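Local atomic coordinates of pullulanase (Bacillus acidopullulyticus, PDB entry 2WAN), a protein that hydrolyses the alpha-1,6-glucosidic links of pullulan and probably those at the branch points of starch-like polysaccharides. Residues M738-W741 with D742-A746; Y793-D797 with S798-F802; N861-W865 with K866-V870. All coordinates share one frame; numbering follows the deposited sequence.

Three short-range contacts follow one another along the chain without nesting or crossing, and each illustrates how a few neighbouring residues fix a turn or a helix start. Contact 1 comes after strand 728-730 of the parallel eight-stranded barrel and closes the first turn of helix 740-747. After the last barrel strand, 773-777, contact 2 ends a long loop with the single turn 797-800; its centre is about 16 Å from that of contact 1, and Arg784 bonds to both. Contact 3 closes the loop between strands 852-856 and 868-873 in the C-terminal beta domain, its centre about 33 Å from that of contact 1 and 42 Å from that of contact 2.

Contact 1 of 3, residues M738-W741 with D742-A746; sequences MTLW and DKILA
Asp742 and Thr739 meet at the start of helix 740-747, where the threonine is the N-cap and the aspartate sits three residues on. With CG anti to its own carbonyl carbon (chi1 -72°), Asp742 folds back against the cap. Its CB lies 3.5 Å from Thr739 OG1, and its CG comes closer still, 3.3 Å from the same oxygen. Beyond CG the two carboxylate oxygens part company. OD1 pairs with the hydroxyl of Thr785, while OD2 takes the backbone N-H groups of Lys786 and Gly788. OD2 also accepts, at 2.8 Å, from a water that itself accepts from Thr739 N, a water-mediated variant of the capping box. The return bond is direct but weak: Asp742 N gives a nearly straight bond, 162° at the hydrogen, to Thr739 OG1 at 3.3 Å. That hydroxyl also bonds to the carbonyl of Arg784.

Behind the cap the regular helical pattern sets in, Lys743 N reaching Thr739 O at 2.8 Å and Ile744 N reaching Leu740 O at 2.9 Å. One turn apart, Leu740 and Ile744 also pack obliquely, CG of the leucine against CD1 of the isoleucine at 3.8 Å.

Thus a buried carboxylate is surrounded by N-H, hydroxyl and water partners at the positive end of the helix dipole, an environment that would probably favour its charged form. Its bonds to Thr785, Lys786 and Gly788 tie the helix that follows the seventh barrel strand to the loop after the eighth.

Contact 2 of 3, residues Y793-D797 with S798-F802; sequences YNAGD and SVNQF. With GOL (glycerol), chain F.
Gly796 O is gripped by two hydrogen bonds from one residue, Asn800. Asn800 N approaches in the carbonyl plane at 3.0 Å from Gly796 O, a pairing four residues apart that follows the helical pattern. The side-chain ND2 reaches the same Gly796 O at 3.1 Å along a more bent path, 139° at the hydrogen, and tilted from the carbonyl plane; CG lies beside the backbone N (chi1 -73°), which swings the amide back over the turn. Its other end, OD1, is held by Ser792. One residue on, Gln801 N bonds to Asp797 O at 2.8 Å and closes the turn.

Apolar packing is slight: Ala795 CB rests 3.8 Å from Val799 CG1. Gln801 adds a covering contact, since its CB, CG and CD arch over the carbonyl, with CD 3.1 Å from Asp797 O, before the side chain goes on to touch Ile445 and Asp446. An alanine in place of Gln801 would probably leave Asp797 O less shielded and lose the contacts with Ile445 and Asp446.

The charged contact is a salt bridge between Asp797 OD1 and Arg441 NE.

Glycine at the N-cap brings no side-chain acceptor to the first N-H groups, and the hydroxyl oxygens of a glycerol, probably from the crystallisation liquor, accept from them instead. Asp797 N bonds to its O1 at 2.9 Å and Ser798 N to its O3 at 2.8 Å.

In this one-turn helix the first two N-H groups are thus taken up by glycerol oxygens, Gly796 O and Asp797 O accept within the turn, Asn800 O accepts from Arg784, and the aspartate fastens the turn to helix 440-444.

Contact 3 of 3, residues N861-W865 with K866-V870; sequences NHDTW and KNIIV. With SO4 (sulfate ion), chain L.
Trp865 and Ile868 are brought together by matching first torsions: CG of the tryptophan lies anti to its carbonyl carbon (chi1 -73°), and CG1 of the isoleucine takes the same relation (chi1 -52°). A stretched second torsion in Ile868 (177°) then carries CD1 onward to the indole. The isoleucine arrives at the ring's edge, near its plane, with CD1 3.9 Å from Trp865 CE3, and the two side chains run at about a right angle. CG1 also meets Trp865 CB at 4.0 Å, so the aliphatic branch lies along both the root and the border of the indole. The ring itself stacks on His827.

The same methyl group touches a carboxylate from another quarter, CD1 lying 4.0 Å from Asp863 OD2. Here the motif is an Asx turn: Trp865 N bonds to Asp863 OD1 at 2.9 Å, using the anti lone pair of that oxygen. His827 ND1 also bonds to OD1, and Ala829 N to OD2, so the buried carboxylate is satisfied on both oxygens. This turn belongs to the connection of a beta hairpin in the C-terminal all-beta domain, in which strand 868-873 pairs with 852-856 on one side and with 915-920 on the other.

Earlier in the connection a sulfate, probably from the crystallisation liquor, accepts from Asn861 N through its O3 at 2.8 Å, in a nearly straight bond. Gln837 and Asn841 also bond to it through their side-chain amides, while His862 ND1 stands obliquely 3.7 Å from sulfate O1.

Contact 1 of 3, residues M738-W741 with D742-A746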
ATOM      1  N   MET A 738      -3.504  17.614   8.576  1.00 12.05           N
ATOM      2  CA  MET A 738      -3.242  18.458   9.737  0.50 11.67           C
ATOM      3  C   MET A 738      -3.140  17.686  11.057  1.00 11.76           C
ATOM      4  O   MET A 738      -3.750  16.633  11.224  1.00 12.33           O
ATOM      5  CB  MET A 738      -4.318  19.543   9.820  0.50 14.18           C
ATOM      6  CG  MET A 738      -4.517  20.258   8.489  0.50  7.38           C
ATOM      7  SD  MET A 738      -5.878  21.441   8.576  0.50 14.46           S
ATOM      8  CE  MET A 738      -5.215  22.636   9.746  0.50 11.41           C
ATOM      9  N   THR A 739      -2.373  18.227  12.007  1.00 12.29           N
ATOM     10  CA  THR A 739      -2.415  17.657  13.353  1.00 11.50           C
ATOM     11  C   THR A 739      -3.819  17.952  13.900  1.00 11.82           C
ATOM     12  O   THR A 739      -4.501  18.878  13.418  1.00 13.12           O
ATOM     13  CB  THR A 739      -1.368  18.257  14.300  1.00 11.53           C
ATOM     14  OG1 THR A 739      -1.724  19.608  14.642  1.00 11.25           O
ATOM     15  CG2 THR A 739       0.036  18.219  13.675  1.00 12.83           C
ATOM     16  N   LEU A 740      -4.274  17.171  14.874  1.00 12.74           N
ATOM     17  CA  LEU A 740      -5.625  17.371  15.374  1.00 12.58           C
ATOM     18  C   LEU A 740      -5.790  18.745  16.002  1.00 11.00           C
ATOM     19  O   LEU A 740      -6.837  19.367  15.832  1.00 12.88           O
ATOM     20  CB  LEU A 740      -6.062  16.253  16.340  1.00 11.31           C
ATOM     21  CG  LEU A 740      -7.574  16.225  16.633  1.00 11.25           C
ATOM     22  CD1 LEU A 740      -8.395  16.224  15.335  1.00 11.09           C
ATOM     23  CD2 LEU A 740      -7.977  15.030  17.532  1.00 10.65           C
ATOM     24  N   TRP A 741      -4.758  19.236  16.685  1.00 11.36           N
ATOM     25  CA  TRP A 741      -4.839  20.549  17.342  1.00 12.28           C
ATOM     26  C   TRP A 741      -5.088  21.632  16.285  1.00 13.38           C
ATOM     27  O   TRP A 741      -5.959  22.500  16.456  1.00 12.70           O
ATOM     28  CB  TRP A 741      -3.573  20.849  18.192  1.00 12.13           C
ATOM     29  CG  TRP A 741      -3.749  22.064  19.091  1.00 12.74           C
ATOM     30  CD1 TRP A 741      -3.014  23.212  19.079  1.00 13.46           C
ATOM     31  CD2 TRP A 741      -4.758  22.236  20.107  1.00 11.94           C
ATOM     32  NE1 TRP A 741      -3.489  24.096  20.047  1.00 13.68           N
ATOM     33  CE2 TRP A 741      -4.551  23.510  20.693  1.00 11.84           C
ATOM     34  CE3 TRP A 741      -5.805  21.422  20.592  1.00 10.51           C
ATOM     35  CZ2 TRP A 741      -5.370  24.008  21.729  1.00 14.38           C
ATOM     36  CZ3 TRP A 741      -6.614  21.910  21.620  1.00 12.38           C
ATOM     37  CH2 TRP A 741      -6.389  23.204  22.178  1.00 12.66           C
ATOM     38  N   ASP A 742      -4.342  21.543  15.186  1.00 11.89           N
ATOM     39  CA  ASP A 742      -4.468  22.494  14.073  1.00 12.88           C
ATOM     40  C   ASP A 742      -5.814  22.336  13.367  1.00 14.48           C
ATOM     41  O   ASP A 742      -6.450  23.333  12.999  1.00 14.60           O
ATOM     42  CB  ASP A 742      -3.329  22.287  13.079  1.00 12.29           C
ATOM     43  CG  ASP A 742      -1.985  22.765  13.610  1.00 10.95           C
ATOM     44  OD1 ASP A 742      -1.907  23.256  14.753  1.00 12.64           O
ATOM     45  OD2 ASP A 742      -1.000  22.656  12.869  1.00 13.10           O
ATOM     46  N   LYS A 743      -6.227  21.087  13.167  1.00 11.05           N
ATOM     47  CA  LYS A 743      -7.511  20.783  12.512  1.00 13.10           C
ATOM     48  C   LYS A 743      -8.686  21.376  13.289  1.00 12.37           C
ATOM     49  O   LYS A 743      -9.591  21.968  12.691  1.00 12.64           O
ATOM     50  CB  LYS A 743      -7.688  19.263  12.363  1.00 11.26           C
ATOM     51  CG  LYS A 743      -9.113  18.796  12.106  1.00 12.26           C
ATOM     52  CD  LYS A 743      -9.665  19.268  10.754  1.00 14.18           C
ATOM     53  CE  LYS A 743     -11.191  19.223  10.777  1.00 14.18           C
ATOM     54  NZ  LYS A 743     -11.787  19.680   9.461  1.00 15.89           N
ATOM     55  N   ILE A 744      -8.663  21.210  14.613  1.00 11.58           N
ATOM     56  CA  ILE A 744      -9.754  21.696  15.455  1.00 12.79           C
ATOM     57  C   ILE A 744      -9.747  23.241  15.511  1.00 12.62           C
ATOM     58  O   ILE A 744     -10.810  23.861  15.575  1.00 14.15           O
ATOM     59  CB  ILE A 744      -9.741  21.054  16.855  1.00 12.96           C
ATOM     60  CG1 ILE A 744     -10.052  19.548  16.751  1.00 12.22           C
ATOM     61  CG2 ILE A 744     -10.760  21.779  17.794  1.00 11.56           C
ATOM     62  CD1 ILE A 744      -9.926  18.804  18.070  1.00 13.24           C
ATOM     63  N   LEU A 745      -8.570  23.853  15.471  1.00 12.84           N
ATOM     64  CA  LEU A 745      -8.486  25.328  15.332  1.00 14.62           C
ATOM     65  C   LEU A 745      -9.165  25.821  14.056  1.00 16.33           C
ATOM     66  O   LEU A 745      -9.819  26.880  14.047  1.00 17.49           O
ATOM     67  CB  LEU A 745      -7.029  25.785  15.342  1.00 13.35           C
ATOM     68  CG  LEU A 745      -6.469  26.122  16.717  1.00 20.80           C
ATOM     69  CD1 LEU A 745      -4.943  26.075  16.671  1.00 24.03           C
ATOM     70  CD2 LEU A 745      -6.988  27.512  17.200  1.00 22.95           C
ATOM     71  N   ALA A 746      -9.013  25.054  12.982  1.00 13.30           N
ATOM     72  CA  ALA A 746      -9.676  25.357  11.706  1.00 16.50           C
ATOM     73  C   ALA A 746     -11.192  25.145  11.701  1.00 16.25           C
ATOM     74  O   ALA A 746     -11.924  25.964  11.135  1.00 17.45           O
ATOM     75  CB  ALA A 746      -9.020  24.584  10.560  1.00 16.14           C
TER
HETATM   76  O   HOH W   1      -1.368  20.728  10.914  1.00 15.66           O

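Contact 2 of 3, residues Y793-D797 with S798-F802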
ATOM      1  N   TYR A 793       5.744  17.656   4.225  1.00 15.75           N
ATOM      2  CA  TYR A 793       6.776  16.691   3.771  1.00 17.56           C
ATOM      3  C   TYR A 793       8.210  17.222   3.673  1.00 17.91           C
ATOM      4  O   TYR A 793       9.174  16.478   3.893  1.00 18.36           O
ATOM      5  CB  TYR A 793       6.348  16.024   2.441  1.00 15.44           C
ATOM      6  CG  TYR A 793       6.485  16.923   1.231  1.00 20.87           C
ATOM      7  CD1 TYR A 793       7.642  16.883   0.444  1.00 23.50           C
ATOM      8  CD2 TYR A 793       5.462  17.812   0.876  1.00 18.99           C
ATOM      9  CE1 TYR A 793       7.788  17.717  -0.660  1.00 26.42           C
ATOM     10  CE2 TYR A 793       5.595  18.653  -0.238  1.00 25.97           C
ATOM     11  CZ  TYR A 793       6.760  18.593  -0.996  1.00 27.34           C
ATOM     12  OH  TYR A 793       6.906  19.408  -2.094  1.00 32.76           O
ATOM     13  N   ASN A 794       8.349  18.494   3.320  1.00 17.35           N
ATOM     14  CA  ASN A 794       9.661  19.142   3.269  1.00 18.95           C
ATOM     15  C   ASN A 794       9.707  20.463   4.055  1.00 18.95           C
ATOM     16  O   ASN A 794      10.562  21.326   3.809  1.00 20.63           O
ATOM     17  CB  ASN A 794      10.114  19.330   1.807  1.00 21.13           C
ATOM     18  CG  ASN A 794       9.293  20.374   1.054  1.00 23.04           C
ATOM     19  OD1 ASN A 794       8.257  20.843   1.529  1.00 22.50           O
ATOM     20  ND2 ASN A 794       9.759  20.732  -0.151  1.00 26.79           N
ATOM     21  N   ALA A 795       8.799  20.613   5.019  1.00 16.53           N
ATOM     22  CA  ALA A 795       8.597  21.921   5.672  1.00 16.43           C
ATOM     23  C   ALA A 795       9.626  22.284   6.748  1.00 17.42           C
ATOM     24  O   ALA A 795       9.655  23.427   7.225  1.00 20.15           O
ATOM     25  CB  ALA A 795       7.190  22.024   6.240  1.00 18.03           C
ATOM     26  N   GLY A 796      10.451  21.326   7.153  1.00 15.09           N
ATOM     27  CA  GLY A 796      11.480  21.596   8.144  1.00 16.31           C
ATOM     28  C   GLY A 796      11.071  21.425   9.593  1.00 15.25           C
ATOM     29  O   GLY A 796       9.956  20.992   9.902  1.00 15.82           O
ATOM     30  N   ASP A 797      11.994  21.787  10.481  1.00 14.08           N
ATOM     31  CA  ASP A 797      11.901  21.455  11.904  1.00 12.02           C
ATOM     32  C   ASP A 797      10.970  22.358  12.702  1.00 13.10           C
ATOM     33  O   ASP A 797      10.282  21.879  13.595  1.00 11.29           O
ATOM     34  CB  ASP A 797      13.287  21.482  12.552  1.00 12.95           C
ATOM     35  CG  ASP A 797      14.272  20.547  11.870  1.00 18.22           C
ATOM     36  OD1 ASP A 797      13.879  19.411  11.511  1.00 13.91           O
ATOM     37  OD2 ASP A 797      15.442  20.952  11.700  1.00 18.35           O
ATOM     38  N   SER A 798      10.929  23.655  12.400  1.00 13.97           N
ATOM     39  CA  SER A 798      10.010  24.567  13.096  0.50 13.05           C
ATOM     40  C   SER A 798       8.565  24.096  12.926  1.00 13.15           C
ATOM     41  O   SER A 798       7.735  24.255  13.823  1.00 14.31           O
ATOM     42  CB  SER A 798      10.155  26.013  12.593  0.50 14.61           C
ATOM     43  OG  SER A 798       9.591  26.173  11.296  0.50 16.40           O
ATOM     44  N   VAL A 799       8.271  23.524  11.764  1.00 11.75           N
ATOM     45  CA  VAL A 799       6.933  22.982  11.468  1.00 13.12           C
ATOM     46  C   VAL A 799       6.743  21.589  12.099  1.00 12.92           C
ATOM     47  O   VAL A 799       5.788  21.360  12.849  1.00 11.52           O
ATOM     48  CB  VAL A 799       6.671  22.942   9.940  1.00 11.82           C
ATOM     49  CG1 VAL A 799       5.361  22.254   9.607  1.00 11.19           C
ATOM     50  CG2 VAL A 799       6.685  24.401   9.355  1.00 18.66           C
ATOM     51  N   ASN A 800       7.679  20.683  11.823  1.00 12.53           N
ATOM     52  CA  ASN A 800       7.509  19.252  12.141  1.00 11.58           C
ATOM     53  C   ASN A 800       8.046  18.717  13.463  1.00 12.19           C
ATOM     54  O   ASN A 800       7.658  17.620  13.886  1.00 11.48           O
ATOM     55  CB  ASN A 800       8.143  18.411  11.018  1.00 12.08           C
ATOM     56  CG  ASN A 800       7.327  18.425   9.755  1.00 13.56           C
ATOM     57  OD1 ASN A 800       6.201  17.935   9.734  1.00 15.15           O
ATOM     58  ND2 ASN A 800       7.895  18.971   8.681  1.00 14.40           N
ATOM     59  N   GLN A 801       8.952  19.432  14.118  1.00 11.19           N
ATOM     60  CA  GLN A 801       9.639  18.814  15.259  1.00 11.27           C
ATOM     61  C   GLN A 801       8.707  18.502  16.422  1.00 12.37           C
ATOM     62  O   GLN A 801       7.618  19.117  16.558  1.00 12.22           O
ATOM     63  CB  GLN A 801      10.778  19.704  15.752  1.00  9.76           C
ATOM     64  CG  GLN A 801      10.299  20.944  16.554  1.00 10.93           C
ATOM     65  CD  GLN A 801      11.336  22.057  16.556  1.00 14.20           C
ATOM     66  OE1 GLN A 801      12.529  21.787  16.435  1.00 13.88           O
ATOM     67  NE2 GLN A 801      10.882  23.314  16.713  1.00 13.10           N
ATOM     68  N   PHE A 802       9.120  17.540  17.249  1.00  9.85           N
ATOM     69  CA  PHE A 802       8.545  17.407  18.587  1.00 10.57           C
ATOM     70  C   PHE A 802       9.092  18.571  19.428  1.00 10.28           C
ATOM     71  O   PHE A 802      10.284  18.611  19.765  1.00 12.62           O
ATOM     72  CB  PHE A 802       8.916  16.054  19.213  1.00  9.33           C
ATOM     73  CG  PHE A 802       8.077  14.893  18.732  1.00 11.39           C
ATOM     74  CD1 PHE A 802       7.654  14.796  17.402  1.00 16.95           C
ATOM     75  CD2 PHE A 802       7.743  13.877  19.622  1.00 12.64           C
ATOM     76  CE1 PHE A 802       6.873  13.695  16.970  1.00 17.34           C
ATOM     77  CE2 PHE A 802       6.983  12.777  19.200  1.00 14.65           C
ATOM     78  CZ  PHE A 802       6.551  12.687  17.884  1.00 16.23           C
TER
HETATM   79  C1  GOL F1926      14.286  24.068   8.549  1.00 42.99           C
HETATM   80  O1  GOL F1926      14.378  22.822   9.198  1.00 39.01           O
HETATM   81  C2  GOL F1926      14.431  25.150   9.602  1.00 40.30           C
HETATM   82  O2  GOL F1926      14.942  26.326   9.023  1.00 48.79           O
HETATM   83  C3  GOL F1926      13.052  25.431  10.138  1.00 28.63           C
HETATM   84  O3  GOL F1926      13.086  25.162  11.506  1.00 34.68           O

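Contact 3 of 3, residues N861-W865 with K866-V870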
ATOM      1  N   ASN A 861     -13.432 -11.426  26.386  1.00 12.74           N
ATOM      2  CA  ASN A 861     -12.022 -11.716  26.039  1.00 11.37           C
ATOM      3  C   ASN A 861     -11.098 -11.823  27.277  1.00 11.12           C
ATOM      4  O   ASN A 861      -9.939 -11.382  27.256  1.00 10.73           O
ATOM      5  CB  ASN A 861     -11.510 -10.644  25.057  1.00 11.52           C
ATOM      6  CG  ASN A 861     -10.241 -11.061  24.316  1.00 13.69           C
ATOM      7  OD1 ASN A 861     -10.046 -12.239  23.991  1.00 13.25           O
ATOM      8  ND2 ASN A 861      -9.382 -10.078  24.017  1.00 12.97           N
ATOM      9  N   HIS A 862     -11.611 -12.451  28.340  1.00 11.42           N
ATOM     10  CA  HIS A 862     -10.857 -12.677  29.583  1.00 12.01           C
ATOM     11  C   HIS A 862     -10.517 -11.384  30.341  1.00 11.54           C
ATOM     12  O   HIS A 862      -9.497 -11.299  31.015  1.00 11.66           O
ATOM     13  CB  HIS A 862      -9.593 -13.513  29.324  1.00 12.69           C
ATOM     14  CG  HIS A 862      -9.866 -14.947  28.977  1.00 14.89           C
ATOM     15  ND1 HIS A 862     -11.136 -15.461  28.841  1.00 25.95           N
ATOM     16  CD2 HIS A 862      -9.018 -15.964  28.690  1.00 22.07           C
ATOM     17  CE1 HIS A 862     -11.060 -16.740  28.518  1.00 24.24           C
ATOM     18  NE2 HIS A 862      -9.788 -17.069  28.422  1.00 24.16           N
ATOM     19  N   ASP A 863     -11.393 -10.388  30.239  1.00 10.40           N
ATOM     20  CA  ASP A 863     -11.254  -9.202  31.092  1.00 11.46           C
ATOM     21  C   ASP A 863     -11.530  -9.533  32.552  1.00 11.05           C
ATOM     22  O   ASP A 863     -12.348 -10.424  32.843  1.00 13.07           O
ATOM     23  CB  ASP A 863     -12.214  -8.095  30.625  1.00  9.37           C
ATOM     24  CG  ASP A 863     -11.646  -6.727  30.879  1.00 11.01           C
ATOM     25  OD1 ASP A 863     -11.662  -6.284  32.052  1.00  9.57           O
ATOM     26  OD2 ASP A 863     -11.144  -6.119  29.905  1.00 11.17           O
ATOM     27  N   THR A 864     -10.887  -8.807  33.464  1.00 10.67           N
ATOM     28  CA  THR A 864     -11.151  -8.957  34.888  1.00  9.98           C
ATOM     29  C   THR A 864     -12.367  -8.143  35.350  1.00 11.04           C
ATOM     30  O   THR A 864     -12.786  -8.239  36.513  1.00 11.09           O
ATOM     31  CB  THR A 864      -9.936  -8.596  35.751  1.00 10.92           C
ATOM     32  OG1 THR A 864      -9.506  -7.268  35.429  1.00 11.36           O
ATOM     33  CG2 THR A 864      -8.772  -9.581  35.505  1.00 12.23           C
ATOM     34  N   TRP A 865     -12.918  -7.337  34.449  1.00  9.20           N
ATOM     35  CA  TRP A 865     -14.173  -6.625  34.759  1.00  9.51           C
ATOM     36  C   TRP A 865     -15.341  -7.303  34.027  1.00  9.95           C
ATOM     37  O   TRP A 865     -15.299  -7.489  32.809  1.00 10.56           O
ATOM     38  CB  TRP A 865     -14.082  -5.146  34.352  1.00 10.14           C
ATOM     39  CG  TRP A 865     -13.194  -4.318  35.248  1.00  8.52           C
ATOM     40  CD1 TRP A 865     -12.717  -4.641  36.487  1.00 10.01           C
ATOM     41  CD2 TRP A 865     -12.741  -2.973  34.980  1.00 10.86           C
ATOM     42  NE1 TRP A 865     -11.951  -3.590  36.996  1.00 12.10           N
ATOM     43  CE2 TRP A 865     -11.956  -2.561  36.086  1.00  9.90           C
ATOM     44  CE3 TRP A 865     -12.892  -2.101  33.892  1.00 11.47           C
ATOM     45  CZ2 TRP A 865     -11.352  -1.292  36.157  1.00  9.72           C
ATOM     46  CZ3 TRP A 865     -12.279  -0.840  33.952  1.00 10.13           C
ATOM     47  CH2 TRP A 865     -11.524  -0.447  35.075  1.00 11.86           C
ATOM     48  N   LYS A 866     -16.393  -7.659  34.777  1.00 10.97           N
ATOM     49  CA  LYS A 866     -17.540  -8.375  34.205  1.00 11.30           C
ATOM     50  C   LYS A 866     -18.235  -7.584  33.085  1.00 10.50           C
ATOM     51  O   LYS A 866     -18.432  -8.086  31.961  1.00 10.65           O
ATOM     52  CB  LYS A 866     -18.565  -8.709  35.311  1.00 11.37           C
ATOM     53  CG  LYS A 866     -19.780  -9.467  34.783  1.00 12.78           C
ATOM     54  CD  LYS A 866     -20.728  -9.869  35.909  1.00 19.64           C
ATOM     55  CE  LYS A 866     -21.829 -10.781  35.386  1.00 22.28           C
ATOM     56  NZ  LYS A 866     -22.780 -11.174  36.481  1.00 35.83           N
ATOM     57  N   ASN A 867     -18.640  -6.356  33.417  1.00 10.36           N
ATOM     58  CA  ASN A 867     -19.296  -5.476  32.479  1.00 11.10           C
ATOM     59  C   ASN A 867     -18.559  -4.144  32.467  1.00  9.36           C
ATOM     60  O   ASN A 867     -18.222  -3.613  33.546  1.00 10.21           O
ATOM     61  CB  ASN A 867     -20.762  -5.241  32.912  1.00 11.91           C
ATOM     62  CG  ASN A 867     -21.604  -6.500  32.842  1.00 17.77           C
ATOM     63  OD1 ASN A 867     -21.487  -7.305  31.903  1.00 13.88           O
ATOM     64  ND2 ASN A 867     -22.466  -6.686  33.842  1.00 14.57           N
ATOM     65  N   ILE A 868     -18.305  -3.629  31.266  1.00  9.48           N
ATOM     66  CA  ILE A 868     -17.754  -2.288  31.102  1.00  9.44           C
ATOM     67  C   ILE A 868     -18.710  -1.452  30.275  1.00 10.83           C
ATOM     68  O   ILE A 868     -19.167  -1.876  29.210  1.00 10.36           O
ATOM     69  CB  ILE A 868     -16.375  -2.314  30.402  1.00  9.98           C
ATOM     70  CG1 ILE A 868     -15.431  -3.294  31.123  1.00 11.19           C
ATOM     71  CG2 ILE A 868     -15.779  -0.876  30.320  1.00 13.36           C
ATOM     72  CD1 ILE A 868     -14.067  -3.456  30.470  1.00 12.82           C
ATOM     73  N   ILE A 869     -19.022  -0.249  30.763  1.00  8.72           N
ATOM     74  CA  ILE A 869     -19.820   0.679  29.956  1.00 11.27           C
ATOM     75  C   ILE A 869     -18.967   1.866  29.527  1.00  9.17           C
ATOM     76  O   ILE A 869     -18.227   2.411  30.330  1.00 10.85           O
ATOM     77  CB  ILE A 869     -21.091   1.185  30.687  1.00  9.94           C
ATOM     78  CG1 ILE A 869     -22.127   0.073  30.744  1.00  9.92           C
ATOM     79  CG2 ILE A 869     -21.667   2.452  29.966  1.00 11.72           C
ATOM     80  CD1 ILE A 869     -23.327   0.407  31.653  1.00 13.40           C
ATOM     81  N   VAL A 870     -19.048   2.225  28.244  1.00  7.95           N
ATOM     82  CA  VAL A 870     -18.380   3.424  27.733  1.00  9.01           C
ATOM     83  C   VAL A 870     -19.461   4.303  27.087  1.00 10.81           C
ATOM     84  O   VAL A 870     -20.306   3.797  26.350  1.00 11.30           O
ATOM     85  CB  VAL A 870     -17.329   3.071  26.633  1.00 11.33           C
ATOM     86  CG1 VAL A 870     -16.732   4.334  25.977  1.00 10.26           C
ATOM     87  CG2 VAL A 870     -16.209   2.191  27.208  1.00 11.67           C
TER
HETATM   88  S   SO4 L1932     -14.999 -14.708  25.535  1.00 40.54           S
HETATM   89  O1  SO4 L1932     -13.822 -14.904  26.387  1.00 38.57           O
HETATM   90  O2  SO4 L1932     -14.746 -15.320  24.224  1.00 36.46           O
HETATM   91  O3  SO4 L1932     -15.264 -13.282  25.397  1.00 28.91           O
HETATM   92  O4  SO4 L1932     -16.176 -15.343  26.125  1.00 46.33           O